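Local coordinates for putative polyphosphate kinase 2 (Pseudomonas aeruginosa PAO1, PDB 3CZP), which uses inorganic polyphosphate as phosphate donor to convert AMP to ADP, and less efficiently GMP to GDP, with magnesium as cofactor, at residues Ala40-Asn49 with Lys100-Tyr111; Ala147-His155 with Val225-Ala236. All blocks are in the same frame, centred on the assembly; numbering follows the deposited sequence.

Contact 1: Ala40-Asn49 with Lys100-Tyr111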
loop_
_atom_site.group_PDB
_atom_site.type_symbol
_atom_site.label_atom_id
_atom_site.label_comp_id
_atom_site.label_asym_id
_atom_site.label_seq_id
_atom_site.Cartn_x
_atom_site.Cartn_y
_atom_site.Cartn_z
ATOM N N ALA A 40 -11.054 17.448 5.039
ATOM C CA ALA A 40 -10.359 16.467 4.197
ATOM C C ALA A 40 -9.630 17.124 3.025
ATOM O O ALA A 40 -9.657 16.616 1.900
ATOM C CB ALA A 40 -11.333 15.393 3.684
ATOM N N ARG A 41 -8.950 18.218 3.293
ATOM C CA ARG A 41 -8.427 19.048 2.242
ATOM C C ARG A 41 -6.903 19.078 2.207
ATOM O O ARG A 41 -6.333 19.364 1.181
ATOM C CB ARG A 41 -9.106 20.455 2.350
ATOM C CG ARG A 41 -8.566 21.501 1.482
ATOM C CD ARG A 41 -9.445 22.717 1.642
ATOM N NE ARG A 41 -9.375 23.317 2.973
ATOM C CZ ARG A 41 -8.720 24.437 3.254
ATOM N NH1 ARG A 41 -8.057 25.093 2.288
ATOM N NH2 ARG A 41 -8.729 24.934 4.489
ATOM N N PHE A 42 -6.251 18.709 3.321
ATOM C CA PHE A 42 -4.843 18.763 3.370
ATOM C C PHE A 42 -4.339 17.920 4.547
ATOM O O PHE A 42 -5.063 17.679 5.516
ATOM C CB PHE A 42 -4.315 20.229 3.465
ATOM C CG PHE A 42 -4.764 20.960 4.712
ATOM C CD1 PHE A 42 -4.029 20.882 5.884
ATOM C CD2 PHE A 42 -5.921 21.746 4.703
ATOM C CE1 PHE A 42 -4.432 21.571 7.077
ATOM C CE2 PHE A 42 -6.335 22.415 5.903
ATOM C CZ PHE A 42 -5.579 22.292 7.101
ATOM N N PRO A 43 -3.126 17.444 4.431
ATOM C CA PRO A 43 -2.452 16.709 5.478
ATOM C C PRO A 43 -1.744 17.602 6.445
ATOM O O PRO A 43 -1.349 18.717 6.088
ATOM C CB PRO A 43 -1.405 15.921 4.699
ATOM C CG PRO A 43 -1.017 16.761 3.623
ATOM C CD PRO A 43 -2.315 17.465 3.209
ATOM N N VAL A 44 -1.514 17.080 7.648
ATOM C CA VAL A 44 -0.641 17.722 8.590
ATOM C C VAL A 44 0.563 16.839 8.885
ATOM O O VAL A 44 0.412 15.693 9.171
ATOM C CB VAL A 44 -1.376 18.061 9.897
ATOM C CG1 VAL A 44 -0.387 18.713 10.921
ATOM C CG2 VAL A 44 -2.469 18.990 9.585
ATOM N N ILE A 45 1.766 17.399 8.712
ATOM C CA ILE A 45 2.975 16.667 8.998
ATOM C C ILE A 45 3.783 17.406 10.042
ATOM O O ILE A 45 4.032 18.610 9.904
ATOM C CB ILE A 45 3.856 16.468 7.712
ATOM C CG1 ILE A 45 3.008 15.805 6.641
ATOM C CG2 ILE A 45 5.258 15.718 8.097
ATOM C CD1 ILE A 45 3.630 15.870 5.184
ATOM N N ILE A 46 4.202 16.674 11.056
ATOM C CA ILE A 46 4.975 17.210 12.164
ATOM C C ILE A 46 6.289 16.438 12.294
ATOM O O ILE A 46 6.282 15.262 12.491
ATOM C CB ILE A 46 4.186 17.121 13.520
ATOM C CG1 ILE A 46 2.783 17.796 13.426
ATOM C CG2 ILE A 46 5.033 17.626 14.664
ATOM C CD1 ILE A 46 1.815 17.442 14.649
ATOM N N LEU A 47 7.404 17.143 12.102
ATOM C CA LEU A 47 8.758 16.594 12.315
ATOM C C LEU A 47 9.272 16.935 13.701
ATOM O O LEU A 47 9.107 18.051 14.193
ATOM C CB LEU A 47 9.715 17.082 11.257
ATOM C CG LEU A 47 9.283 17.059 9.765
ATOM C CD1 LEU A 47 10.471 17.526 8.866
ATOM C CD2 LEU A 47 8.655 15.739 9.348
ATOM N N ILE A 48 9.902 15.942 14.309
ATOM C CA ILE A 48 10.355 15.970 15.701
ATOM C C ILE A 48 11.827 15.668 15.662
ATOM O O ILE A 48 12.207 14.614 15.173
ATOM C CB ILE A 48 9.566 14.921 16.621
ATOM C CG1 ILE A 48 8.059 15.207 16.563
ATOM C CG2 ILE A 48 10.128 14.882 18.028
ATOM C CD1 ILE A 48 7.615 16.573 17.143
ATOM N N ASN A 49 12.627 16.626 16.125
ATOM C CA ASN A 49 14.060 16.609 16.058
ATOM C C ASN A 49 14.687 17.360 17.234
ATOM O O ASN A 49 13.964 17.995 18.000
ATOM C CB ASN A 49 14.477 17.315 14.772
ATOM C CG ASN A 49 14.154 16.493 13.482
ATOM O OD1 ASN A 49 13.197 16.819 12.767
ATOM N ND2 ASN A 49 14.967 15.459 13.190
ATOM N N LYS A 100 -4.889 13.509 3.284
ATOM C CA LYS A 100 -5.672 14.662 3.634
ATOM C C LYS A 100 -6.612 14.389 4.768
ATOM O O LYS A 100 -7.262 13.307 4.809
ATOM C CB LYS A 100 -6.459 15.125 2.401
ATOM C CG LYS A 100 -5.567 15.614 1.303
ATOM C CD LYS A 100 -6.392 15.938 0.054
ATOM C CE LYS A 100 -5.513 16.304 -1.126
ATOM N NZ LYS A 100 -6.361 16.587 -2.301
ATOM N N GLY A 101 -6.641 15.317 5.722
ATOM C CA GLY A 101 -7.505 15.221 6.852
ATOM C C GLY A 101 -6.885 14.491 8.033
ATOM O O GLY A 101 -7.473 14.494 9.094
ATOM N N ARG A 102 -5.665 13.986 7.893
ATOM C CA ARG A 102 -4.960 13.321 8.997
ATOM C C ARG A 102 -3.624 13.953 9.295
ATOM O O ARG A 102 -3.145 14.801 8.541
ATOM C CB ARG A 102 -4.892 11.849 8.696
ATOM C CG ARG A 102 -6.210 11.190 8.897
ATOM C CD ARG A 102 -6.123 9.708 8.677
ATOM N NE ARG A 102 -5.177 9.111 9.631
ATOM C CZ ARG A 102 -5.522 8.422 10.707
ATOM N NH1 ARG A 102 -6.804 8.131 10.963
ATOM N NH2 ARG A 102 -4.578 7.989 11.522
ATOM N N THR A 103 -3.045 13.530 10.424
ATOM C CA THR A 103 -1.791 13.989 10.923
ATOM C C THR A 103 -0.848 12.794 11.031
ATOM O O THR A 103 -1.207 11.709 11.511
ATOM C CB THR A 103 -1.904 14.634 12.363
ATOM O OG1 THR A 103 -2.776 15.756 12.320
ATOM C CG2 THR A 103 -0.503 15.041 12.969
ATOM N N GLY A 104 0.380 13.072 10.614
ATOM C CA GLY A 104 1.490 12.142 10.727
ATOM C C GLY A 104 2.595 12.831 11.488
ATOM O O GLY A 104 2.919 13.989 11.206
ATOM N N ILE A 105 3.177 12.129 12.457
ATOM C CA ILE A 105 4.289 12.697 13.251
ATOM C C ILE A 105 5.532 11.792 13.046
ATOM O O ILE A 105 5.476 10.585 13.277
ATOM C CB ILE A 105 3.972 12.748 14.765
ATOM C CG1 ILE A 105 2.665 13.529 15.036
ATOM C CG2 ILE A 105 5.263 13.284 15.558
ATOM C CD1 ILE A 105 2.303 13.676 16.512
ATOM N N PHE A 106 6.598 12.390 12.535
ATOM C CA PHE A 106 7.796 11.691 12.092
ATOM C C PHE A 106 8.977 11.944 13.013
ATOM O O PHE A 106 9.575 13.021 13.008
ATOM C CB PHE A 106 8.195 12.167 10.686
ATOM C CG PHE A 106 7.199 11.801 9.591
ATOM C CD1 PHE A 106 6.062 11.053 9.842
ATOM C CD2 PHE A 106 7.431 12.196 8.286
ATOM C CE1 PHE A 106 5.157 10.731 8.774
ATOM C CE2 PHE A 106 6.549 11.840 7.243
ATOM C CZ PHE A 106 5.449 11.110 7.496
ATOM N N PHE A 107 9.376 10.888 13.698
ATOM C CA PHE A 107 10.655 10.821 14.330
ATOM C C PHE A 107 11.630 10.218 13.285
ATOM O O PHE A 107 11.221 9.663 12.218
ATOM C CB PHE A 107 10.653 9.855 15.527
ATOM C CG PHE A 107 9.862 10.308 16.755
ATOM C CD1 PHE A 107 10.495 10.914 17.826
ATOM C CD2 PHE A 107 8.541 9.966 16.895
ATOM C CE1 PHE A 107 9.765 11.284 18.974
ATOM C CE2 PHE A 107 7.824 10.307 18.025
ATOM C CZ PHE A 107 8.458 10.968 19.081
ATOM N N GLY A 108 12.910 10.267 13.590
ATOM C CA GLY A 108 13.934 9.636 12.710
ATOM C C GLY A 108 13.725 9.980 11.245
ATOM O O GLY A 108 13.833 9.092 10.373
ATOM N N ASN A 109 13.434 11.255 10.956
ATOM C CA ASN A 109 12.995 11.637 9.637
ATOM C C ASN A 109 14.276 11.929 8.788
ATOM O O ASN A 109 15.372 11.528 9.150
ATOM C CB ASN A 109 12.032 12.826 9.772
ATOM C CG ASN A 109 12.623 13.939 10.628
ATOM O OD1 ASN A 109 13.748 14.408 10.381
ATOM N ND2 ASN A 109 11.916 14.318 11.644
ATOM N N TRP A 110 14.139 12.635 7.695
ATOM C CA TRP A 110 15.289 12.928 6.838
ATOM C C TRP A 110 16.405 13.761 7.551
ATOM O O TRP A 110 17.572 13.525 7.346
ATOM C CB TRP A 110 14.783 13.557 5.538
ATOM C CG TRP A 110 13.683 14.548 5.643
ATOM C CD1 TRP A 110 13.817 15.882 5.732
ATOM C CD2 TRP A 110 12.263 14.278 5.663
ATOM N NE1 TRP A 110 12.593 16.475 5.769
ATOM C CE2 TRP A 110 11.614 15.519 5.745
ATOM C CE3 TRP A 110 11.481 13.110 5.619
ATOM C CZ2 TRP A 110 10.220 15.636 5.741
ATOM C CZ3 TRP A 110 10.095 13.227 5.656
ATOM C CH2 TRP A 110 9.490 14.482 5.724
ATOM N N TYR A 111 16.046 14.662 8.448
ATOM C CA TYR A 111 17.000 15.419 9.255
ATOM C C TYR A 111 17.828 14.597 10.211
ATOM O O TYR A 111 19.046 14.777 10.275
ATOM C CB TYR A 111 16.279 16.520 10.003
ATOM C CG TYR A 111 15.653 17.502 9.079
ATOM C CD1 TYR A 111 16.447 18.289 8.242
ATOM C CD2 TYR A 111 14.300 17.638 8.993
ATOM C CE1 TYR A 111 15.906 19.189 7.366
ATOM C CE2 TYR A 111 13.744 18.528 8.112
ATOM C CZ TYR A 111 14.569 19.346 7.318
ATOM O OH TYR A 111 14.015 20.268 6.415
HETATM O O HOH W 1 13.656 12.420 15.673
#
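Val44-Asn49 and Thr103-Phe107 run side by side as neighbouring parallel strands, their axes 4.8 Å apart at closest and 19° from parallel. The backbone bonds start before the strands proper, where Gly101 N donates to Phe42 O, and pass through Val44 and Ile46 on one side and Arg102, Gly104 and Phe106 on the other as far as Ile48 N. Phe106 O ends up with two donors on opposite faces of its carbonyl plane: Ile48 N at 3.2 Å and the side-chain ND2 of Asn109 at 3.0 Å.

That second bond helps fix the Asn109 amide, which also pairs with Asn49. Asn109 ND2 donates to Asn49 OD1 (3.0 Å), and Asn49 ND2 returns a bond to Asn109 OD1 (3.2 Å). With chi1 at 51°, the Asn109 side chain sits between its own backbone N and carbonyl carbon, and OD1 also caps the following helix through a weak bond from Tyr111 N.

On the face carrying Leu47, its CD1 meets the edge of the Tyr111 ring, 3.5 Å from CE2, and touches Trp110 as well; CD2 packs on Phe106. Ile45 CG2 lies over the rim of one Phe106 face. Glu139 binds both Tyr111 OH and Trp110 NE1 from beyond this layer. The other face is mostly aliphatic: Ile46 CD1 reaches Thr103 CG2, and Ile48 CG1 presses on Ile105 CG2 at 3.5 Å. Where Thr103-Phe107 gives way to Gly108, a water joins Ile48 O to Gly108 N.

Strand 44-50 is the first and central strand of a parallel sheet ordered 2-3-1-4-5, and this pairing of strands 1 and 3 belongs to the P-loop kinase fold of the N-terminal PPK2 domain, which seems to be catalytically inactive.

Contact 2: Ala147-His155 with Val225-Ala236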
loop_
_atom_site.group_PDB
_atom_site.type_symbol
_atom_site.label_atom_id
_atom_site.label_comp_id
_atom_site.label_asym_id
_atom_site.label_seq_id
_atom_site.Cartn_x
_atom_site.Cartn_y
_atom_site.Cartn_z
ATOM N N ALA A 147 0.271 20.587 1.939
ATOM C CA ALA A 147 0.594 20.149 3.288
ATOM C C ALA A 147 0.810 21.318 4.226
ATOM O O ALA A 147 1.432 22.336 3.860
ATOM C CB ALA A 147 1.895 19.219 3.319
ATOM N N LEU A 148 0.367 21.100 5.474
ATOM C CA LEU A 148 0.749 21.893 6.619
ATOM C C LEU A 148 1.860 21.187 7.399
ATOM O O LEU A 148 1.647 20.173 8.043
ATOM C CB LEU A 148 -0.472 22.157 7.514
ATOM C CG LEU A 148 -0.259 23.017 8.762
ATOM C CD1 LEU A 148 0.111 24.462 8.404
ATOM C CD2 LEU A 148 -1.506 22.927 9.701
ATOM N N LEU A 149 3.047 21.788 7.344
ATOM C CA LEU A 149 4.276 21.175 7.772
ATOM C C LEU A 149 4.867 21.945 8.931
ATOM O O LEU A 149 5.257 23.128 8.816
ATOM C CB LEU A 149 5.280 21.159 6.622
ATOM C CG LEU A 149 6.681 20.647 7.006
ATOM C CD1 LEU A 149 6.636 19.197 7.509
ATOM C CD2 LEU A 149 7.614 20.726 5.835
ATOM N N PHE A 150 4.909 21.303 10.070
ATOM C CA PHE A 150 5.559 21.844 11.255
ATOM C C PHE A 150 6.904 21.144 11.462
ATOM O O PHE A 150 6.975 19.916 11.337
ATOM C CB PHE A 150 4.692 21.549 12.485
ATOM C CG PHE A 150 3.372 22.258 12.495
ATOM C CD1 PHE A 150 3.252 23.540 13.084
ATOM C CD2 PHE A 150 2.221 21.633 12.012
ATOM C CE1 PHE A 150 2.018 24.165 13.141
ATOM C CE2 PHE A 150 1.014 22.280 12.043
ATOM C CZ PHE A 150 0.910 23.541 12.599
ATOM N N LYS A 151 7.959 21.881 11.838
ATOM C CA LYS A 151 9.227 21.260 12.252
ATOM C C LYS A 151 9.671 21.786 13.652
ATOM O O LYS A 151 9.897 22.974 13.844
ATOM C CB LYS A 151 10.320 21.503 11.220
ATOM C CG LYS A 151 9.903 21.233 9.786
ATOM C CD LYS A 151 11.042 21.371 8.880
ATOM C CE LYS A 151 10.994 22.679 8.101
ATOM N NZ LYS A 151 12.183 22.692 7.396
ATOM N N PHE A 152 9.845 20.875 14.600
ATOM C CA PHE A 152 10.185 21.259 15.934
ATOM C C PHE A 152 11.534 20.713 16.262
ATOM O O PHE A 152 11.801 19.503 16.116
ATOM C CB PHE A 152 9.144 20.795 16.973
ATOM C CG PHE A 152 7.816 21.423 16.827
ATOM C CD1 PHE A 152 7.558 22.699 17.305
ATOM C CD2 PHE A 152 6.772 20.715 16.238
ATOM C CE1 PHE A 152 6.285 23.247 17.160
ATOM C CE2 PHE A 152 5.494 21.250 16.136
ATOM C CZ PHE A 152 5.257 22.495 16.561
ATOM N N TRP A 153 12.378 21.617 16.721
ATOM C CA TRP A 153 13.670 21.296 17.272
ATOM C C TRP A 153 13.662 21.533 18.783
ATOM O O TRP A 153 13.633 22.662 19.249
ATOM C CB TRP A 153 14.755 22.161 16.601
ATOM C CG TRP A 153 16.154 21.956 17.189
ATOM C CD1 TRP A 153 16.610 22.414 18.366
ATOM C CD2 TRP A 153 17.229 21.245 16.594
ATOM N NE1 TRP A 153 17.901 21.999 18.580
ATOM C CE2 TRP A 153 18.305 21.289 17.487
ATOM C CE3 TRP A 153 17.385 20.555 15.393
ATOM C CZ2 TRP A 153 19.528 20.733 17.190
ATOM C CZ3 TRP A 153 18.613 19.975 15.121
ATOM C CH2 TRP A 153 19.648 20.070 15.997
ATOM N N PHE A 154 13.684 20.439 19.527
ATOM C CA PHE A 154 13.736 20.418 20.970
ATOM C C PHE A 154 15.176 20.615 21.427
ATOM O O PHE A 154 16.064 19.806 21.074
ATOM C CB PHE A 154 13.196 19.077 21.487
ATOM C CG PHE A 154 11.711 18.916 21.277
ATOM C CD1 PHE A 154 10.815 19.139 22.315
ATOM C CD2 PHE A 154 11.194 18.634 20.012
ATOM C CE1 PHE A 154 9.450 19.062 22.100
ATOM C CE2 PHE A 154 9.809 18.508 19.813
ATOM C CZ PHE A 154 8.957 18.723 20.840
ATOM N N HIS A 155 15.419 21.690 22.173
ATOM C CA HIS A 155 16.769 22.097 22.484
ATOM C C HIS A 155 17.141 21.968 23.959
ATOM O O HIS A 155 16.334 22.252 24.828
ATOM C CB HIS A 155 16.974 23.561 22.117
ATOM C CG HIS A 155 18.407 23.941 22.075
ATOM N ND1 HIS A 155 19.321 23.292 21.273
ATOM C CD2 HIS A 155 19.105 24.868 22.772
ATOM C CE1 HIS A 155 20.512 23.831 21.450
ATOM N NE2 HIS A 155 20.407 24.782 22.362
ATOM N N VAL A 225 4.788 24.029 22.006
ATOM C CA VAL A 225 4.524 23.183 20.814
ATOM C C VAL A 225 3.017 23.092 20.506
ATOM O O VAL A 225 2.587 23.263 19.347
ATOM C CB VAL A 225 5.090 21.746 21.004
ATOM C CG1 VAL A 225 4.547 20.739 19.889
ATOM C CG2 VAL A 225 6.614 21.730 21.037
ATOM N N GLY A 226 2.203 22.832 21.538
ATOM C CA GLY A 226 0.745 22.732 21.359
ATOM C C GLY A 226 0.112 24.018 20.874
ATOM O O GLY A 226 -0.789 23.996 20.029
ATOM N N ARG A 227 0.571 25.142 21.420
ATOM C CA ARG A 227 0.125 26.481 20.981
ATOM C C ARG A 227 0.505 26.739 19.532
ATOM O O ARG A 227 -0.275 27.292 18.765
ATOM C CB ARG A 227 0.763 27.566 21.850
ATOM C CG ARG A 227 0.154 27.645 23.248
ATOM C CD ARG A 227 0.941 28.603 24.114
ATOM N NE ARG A 227 0.111 29.029 25.213
ATOM C CZ ARG A 227 0.575 29.569 26.322
ATOM N NH1 ARG A 227 1.867 29.754 26.482
ATOM N NH2 ARG A 227 -0.281 29.920 27.259
ATOM N N ILE A 228 1.740 26.378 19.178
ATOM C CA ILE A 228 2.213 26.564 17.788
ATOM C C ILE A 228 1.349 25.722 16.814
ATOM O O ILE A 228 0.921 26.209 15.750
ATOM C CB ILE A 228 3.723 26.255 17.649
ATOM C CG1 ILE A 228 4.575 27.346 18.362
ATOM C CG2 ILE A 228 4.169 26.145 16.159
ATOM C CD1 ILE A 228 6.040 26.860 18.687
ATOM N N LEU A 229 1.117 24.458 17.167
ATOM C CA LEU A 229 0.258 23.590 16.384
ATOM C C LEU A 229 -1.179 24.170 16.213
ATOM O O LEU A 229 -1.712 24.183 15.103
ATOM C CB LEU A 229 0.155 22.228 17.039
ATOM C CG LEU A 229 1.318 21.256 16.923
ATOM C CD1 LEU A 229 0.847 19.991 17.659
ATOM C CD2 LEU A 229 1.744 20.953 15.434
ATOM N N LEU A 230 -1.800 24.609 17.321
ATOM C CA LEU A 230 -3.144 25.166 17.250
ATOM C C LEU A 230 -3.200 26.353 16.342
ATOM O O LEU A 230 -4.078 26.461 15.495
ATOM C CB LEU A 230 -3.698 25.548 18.659
ATOM C CG LEU A 230 -5.116 26.073 18.634
ATOM C CD1 LEU A 230 -6.130 24.934 18.305
ATOM C CD2 LEU A 230 -5.415 26.805 19.978
ATOM N N GLU A 231 -2.262 27.270 16.516
ATOM C CA GLU A 231 -2.233 28.490 15.719
ATOM C C GLU A 231 -2.120 28.186 14.253
ATOM O O GLU A 231 -2.872 28.740 13.420
ATOM C CB GLU A 231 -1.052 29.365 16.144
ATOM C CG GLU A 231 -1.076 30.749 15.560
ATOM C CD GLU A 231 0.022 31.653 16.146
ATOM O OE1 GLU A 231 0.562 31.352 17.265
ATOM O OE2 GLU A 231 0.331 32.682 15.493
ATOM N N GLY A 232 -1.167 27.321 13.927
ATOM C CA GLY A 232 -0.904 26.927 12.537
ATOM C C GLY A 232 -2.088 26.197 11.920
ATOM O O GLY A 232 -2.448 26.456 10.795
ATOM N N LEU A 233 -2.711 25.288 12.663
ATOM C CA LEU A 233 -3.848 24.560 12.179
ATOM C C LEU A 233 -5.108 25.407 12.026
ATOM O O LEU A 233 -5.768 25.334 10.989
ATOM C CB LEU A 233 -4.071 23.341 13.089
ATOM C CG LEU A 233 -4.979 22.224 12.604
ATOM C CD1 LEU A 233 -4.662 21.686 11.214
ATOM C CD2 LEU A 233 -4.985 21.096 13.647
ATOM N N GLN A 234 -5.404 26.273 13.001
ATOM C CA GLN A 234 -6.554 27.188 12.886
ATOM C C GLN A 234 -6.403 28.082 11.634
ATOM O O GLN A 234 -7.336 28.211 10.874
ATOM C CB GLN A 234 -6.725 28.000 14.182
ATOM C CG GLN A 234 -7.190 27.148 15.389
ATOM C CD GLN A 234 -7.528 27.981 16.599
ATOM O OE1 GLN A 234 -6.913 29.021 16.844
ATOM N NE2 GLN A 234 -8.491 27.520 17.377
ATOM N N ALA A 235 -5.215 28.642 11.407
ATOM C CA ALA A 235 -4.949 29.513 10.251
ATOM C C ALA A 235 -5.193 28.796 8.946
ATOM O O ALA A 235 -5.848 29.331 8.041
ATOM C CB ALA A 235 -3.493 30.034 10.271
ATOM N N ALA A 236 -4.634 27.587 8.851
ATOM C CA ALA A 236 -4.745 26.782 7.662
ATOM C C ALA A 236 -6.178 26.373 7.446
ATOM O O ALA A 236 -6.632 26.391 6.338
ATOM C CB ALA A 236 -3.814 25.541 7.756
#
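Phe150 and Phe152 on strand 148-155 meet Leu229 of helix 225-236; the CD2 methyl of Leu229 reaches both rings. The methyl stands over the centre of the Phe150 ring, 3.5 Å from its centroid and 10° off the ring normal, a CH-pi contact, while meeting the Phe152 ring at its edge, 3.8 Å from CE2. Phe152 in turn has Val225 CG1 over one face, displaced toward the rim, and Ile228 CG2 beside CE1 at 3.7 Å. Both phenylalanines have CG anti to the carbonyl carbon (chi1 near -65°), which directs both rings at the helix from alternate strand positions, Phe150 reaching Ile228, Leu229 and Gly232, and Phe152 reaching Val225, Ile228 and Leu229.

Phe150 also meets the helix backbone. Its CZ comes within 3.8 Å of the CA of Gly232, which has no side chain and lies at the edge of the ring. CE1 of the same ring lies close to Ile228 O.

Phe152, Leu229 and Val225 form the tight, buried part, and Phe154, buried too, adds CZ to Val225 CG2 at 3.8 Å. The opposite end, at Leu148 and Ala236, is looser and partly exposed to solvent: Leu148 CD2 touches Leu233 CD1 at 3.7 Å and Ala236 CB at 4.0 Å, with no ring among them. Away from the strand, Leu230 packs on helix 15-39.

No polar side chain takes part; the carbonyl oxygens met, such as Ile228 O, meet only carbon. Helix and strand run nearly antiparallel, 164° between their directions and 9.7 Å between axes at closest. This is the alpha/beta layer packing of a P-loop NTPase-type domain, in which helix 218-238, following the edge strand 210-214, lies back across one face of the parallel sheet.

Contacts 1 and 2 share one sheet: strand 44-50 of contact 1 and strand 148-155 of contact 2 are neighbours, joined by probable hydrogen bonds from Phe150 N to Ile45 O (2.8 Å) and from Ile45 N to Leu148 O (2.9 Å). The helix of contact 2 also reaches over to contact 1, with Leu229 CD2 lying 3.6 Å from Ile46 CD1 and Leu233 on Val44. The centres of the two contacts are about 10 Å apart. On the sheet's other side, Lys151 of strand 148-155 hydrogen-bonds Tyr111 OH and forms a salt bridge with Glu139. An acetate, probably from the crystallisation liquor, lies about 4 Å from the Phe150 side chain.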